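Local coordinates for type III effector NopAA (Sinorhizobium fredii USDA 257, PDB 6SDU), which hydrolyses xyloglucan through its glycoside hydrolase family 12 domain and is delivered by rhizobia as a type III secretion effector, at residues Thr49-Val52 and Trp58-Trp61. Sequence-based numbering, arbitrary orientation.
Sequences TISV and WSVW
Ile50 reaches diagonally across to Trp58, two residues along from its direct partner Val60, and this contact joins the side chains of two antiparallel strands. Starting at CB, Ile50 lies 4.0 Å from the carbonyl O of Ser59. Its CG1, swung away from the backbone N (chi1 -170°), approaches that same Ser59 O at 3.4 Å and also touches CE3 of the Trp58 indole. An extended chi2 then carries CD1 onward to the benzene part of the indole, where CD1 stands 3.8 Å from Trp58 CZ3, meeting the ring at a slant. With chi1 at 66° Trp58 CG lies between its backbone N and carbonyl carbon, which places CE3 and CZ3 of the indole beside Ile50. Trp58 CB packs against Val52, 4.2 Å from Val52 CG2. Segments 49-52 and 58-61 lie on the two arms (48-54 and 57-62) of a beta hairpin in one of the two sheets of the family 12 beta-sandwich, well away from the cellobiose pocket. Ile50, Val52, Trp58 and Val60 face the buried interior, where Trp58 stacks on Phe229 and meets Trp36 edge-to-face; Val76 and Pro74 of the opposing sheet touch Trp58 and Val60. Thr49, Ser51, Ser59 and Trp61 occupy the other, partly exposed face. Both hydrogen-bonded pairs are doubly linked: Thr49 N donates to Trp61 O at 2.9 Å and Trp61 N returns the bond to Thr49 O, while Ser51 and Ser59 form a second such pair, Ser51 N to Ser59 O and Ser59 N to Ser51 O. Ser59 O also accepts a CA-H contact from Ile50 CA at 3.4 Å, in addition to the hydrogen bond from Ser51 N. On the outer face, Ser51 OG lies 4.0 Å from Ser59 CB, whereas Ser59 OG makes weak hydrogen bonds to Asn228 OD1 and Phe227 O on the adjoining strand 225-236.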
ATOM      1  N   THR A  49       9.092 -11.967   9.378  1.00 28.08           N
ATOM      2  CA  THR A  49       8.141 -12.550  10.325  1.00 27.02           C
ATOM      3  C   THR A  49       7.025 -11.552  10.602  1.00 29.95           C
ATOM      4  O   THR A  49       7.269 -10.441  11.096  1.00 28.93           O
ATOM      5  CB  THR A  49       8.848 -12.946  11.632  1.00 30.79           C
ATOM      6  OG1 THR A  49       9.793 -13.991  11.368  1.00 30.85           O
ATOM      7  CG2 THR A  49       7.846 -13.398  12.718  1.00 26.14           C
ATOM      8  N   ILE A  50       5.807 -11.970  10.319  1.00 22.37           N
ATOM      9  CA  ILE A  50       4.609 -11.189  10.592  1.00 26.92           C
ATOM     10  C   ILE A  50       3.949 -11.763  11.844  1.00 26.72           C
ATOM     11  O   ILE A  50       3.957 -12.983  12.062  1.00 26.29           O
ATOM     12  CB  ILE A  50       3.673 -11.221   9.363  1.00 29.09           C
ATOM     13  CG1 ILE A  50       2.517 -10.220   9.488  1.00 28.85           C
ATOM     14  CG2 ILE A  50       3.196 -12.646   9.092  1.00 36.23           C
ATOM     15  CD1 ILE A  50       1.713 -10.100   8.192  1.00 31.71           C
ATOM     16  N   SER A  51       3.461 -10.885  12.719  1.00 26.61           N
ATOM     17  CA  SER A  51       2.714 -11.304  13.902  1.00 27.56           C
ATOM     18  C   SER A  51       1.456 -10.463  13.994  1.00 34.24           C
ATOM     19  O   SER A  51       1.481  -9.268  13.673  1.00 32.25           O
ATOM     20  CB  SER A  51       3.534 -11.201  15.203  1.00 27.59           C
ATOM     21  OG  SER A  51       3.704  -9.851  15.588  1.00 39.16           O
ATOM     22  N   VAL A  52       0.349 -11.102  14.378  1.00 26.64           N
ATOM     23  CA  VAL A  52      -0.945 -10.439  14.505  1.00 30.77           C
ATOM     24  C   VAL A  52      -1.383 -10.497  15.957  1.00 33.23           C
ATOM     25  O   VAL A  52      -1.492 -11.587  16.539  1.00 29.37           O
ATOM     26  CB  VAL A  52      -2.005 -11.073  13.599  1.00 29.82           C
ATOM     27  CG1 VAL A  52      -3.314 -10.328  13.768  1.00 35.85           C
ATOM     28  CG2 VAL A  52      -1.532 -11.056  12.163  1.00 28.65           C
ATOM     29  N   TRP A  58      -1.163  -5.290  14.245  1.00 30.60           N
ATOM     30  CA  TRP A  58      -0.223  -6.261  13.713  1.00 25.54           C
ATOM     31  C   TRP A  58       1.143  -5.616  13.515  1.00 32.98           C
ATOM     32  O   TRP A  58       1.325  -4.403  13.693  1.00 31.09           O
ATOM     33  CB  TRP A  58      -0.738  -6.890  12.410  1.00 24.24           C
ATOM     34  CG  TRP A  58      -0.875  -6.001  11.231  1.00 26.52           C
ATOM     35  CD1 TRP A  58      -1.905  -5.119  10.969  1.00 22.67           C
ATOM     36  CD2 TRP A  58      -0.015  -5.962  10.082  1.00 29.58           C
ATOM     37  NE1 TRP A  58      -1.704  -4.514   9.744  1.00 33.40           N
ATOM     38  CE2 TRP A  58      -0.556  -5.008   9.181  1.00 32.93           C
ATOM     39  CE3 TRP A  58       1.150  -6.645   9.723  1.00 24.03           C
ATOM     40  CZ2 TRP A  58       0.036  -4.725   7.941  1.00 32.98           C
ATOM     41  CZ3 TRP A  58       1.759  -6.335   8.510  1.00 31.29           C
ATOM     42  CH2 TRP A  58       1.195  -5.389   7.628  1.00 33.41           C
ATOM     43  N   SER A  59       2.123  -6.469  13.225  1.00 27.55           N
ATOM     44  CA  SER A  59       3.501  -6.048  13.079  1.00 31.81           C
ATOM     45  C   SER A  59       4.210  -6.990  12.108  1.00 33.56           C
ATOM     46  O   SER A  59       3.769  -8.126  11.889  1.00 26.98           O
ATOM     47  CB  SER A  59       4.166  -6.024  14.473  1.00 30.94           C
ATOM     48  OG  SER A  59       5.562  -6.141  14.390  1.00 55.24           O
ATOM     49  N   VAL A  60       5.301  -6.497  11.512  1.00 33.39           N
ATOM     50  CA  VAL A  60       6.173  -7.294  10.654  1.00 34.86           C
ATOM     51  C   VAL A  60       7.618  -6.808  10.795  1.00 37.23           C
ATOM     52  O   VAL A  60       7.881  -5.598  10.861  1.00 33.05           O
ATOM     53  CB  VAL A  60       5.714  -7.252   9.184  1.00 27.47           C
ATOM     54  CG1 VAL A  60       5.689  -5.813   8.679  1.00 25.49           C
ATOM     55  CG2 VAL A  60       6.637  -8.117   8.343  1.00 23.55           C
ATOM     56  N   TRP A  61       8.553  -7.757  10.896  1.00 31.69           N
ATOM     57  CA  TRP A  61       9.993  -7.493  10.854  1.00 26.07           C
ATOM     58  C   TRP A  61      10.595  -8.157   9.631  1.00 25.94           C
ATOM     59  O   TRP A  61      10.247  -9.295   9.319  1.00 29.74           O
ATOM     60  CB  TRP A  61      10.692  -8.008  12.092  1.00 21.06           C
ATOM     61  CG  TRP A  61      12.189  -7.964  12.051  1.00 25.60           C
ATOM     62  CD1 TRP A  61      13.023  -6.944  12.534  1.00 22.14           C
ATOM     63  CD2 TRP A  61      13.072  -8.996  11.571  1.00 26.01           C
ATOM     64  NE1 TRP A  61      14.344  -7.296  12.357  1.00 25.02           N
ATOM     65  CE2 TRP A  61      14.411  -8.546  11.793  1.00 30.65           C
ATOM     66  CE3 TRP A  61      12.870 -10.249  10.989  1.00 22.36           C
ATOM     67  CZ2 TRP A  61      15.535  -9.296  11.410  1.00 24.61           C
ATOM     68  CZ3 TRP A  61      14.005 -11.010  10.623  1.00 30.91           C
ATOM     69  CH2 TRP A  61      15.318 -10.524  10.848  1.00 22.69           C
TER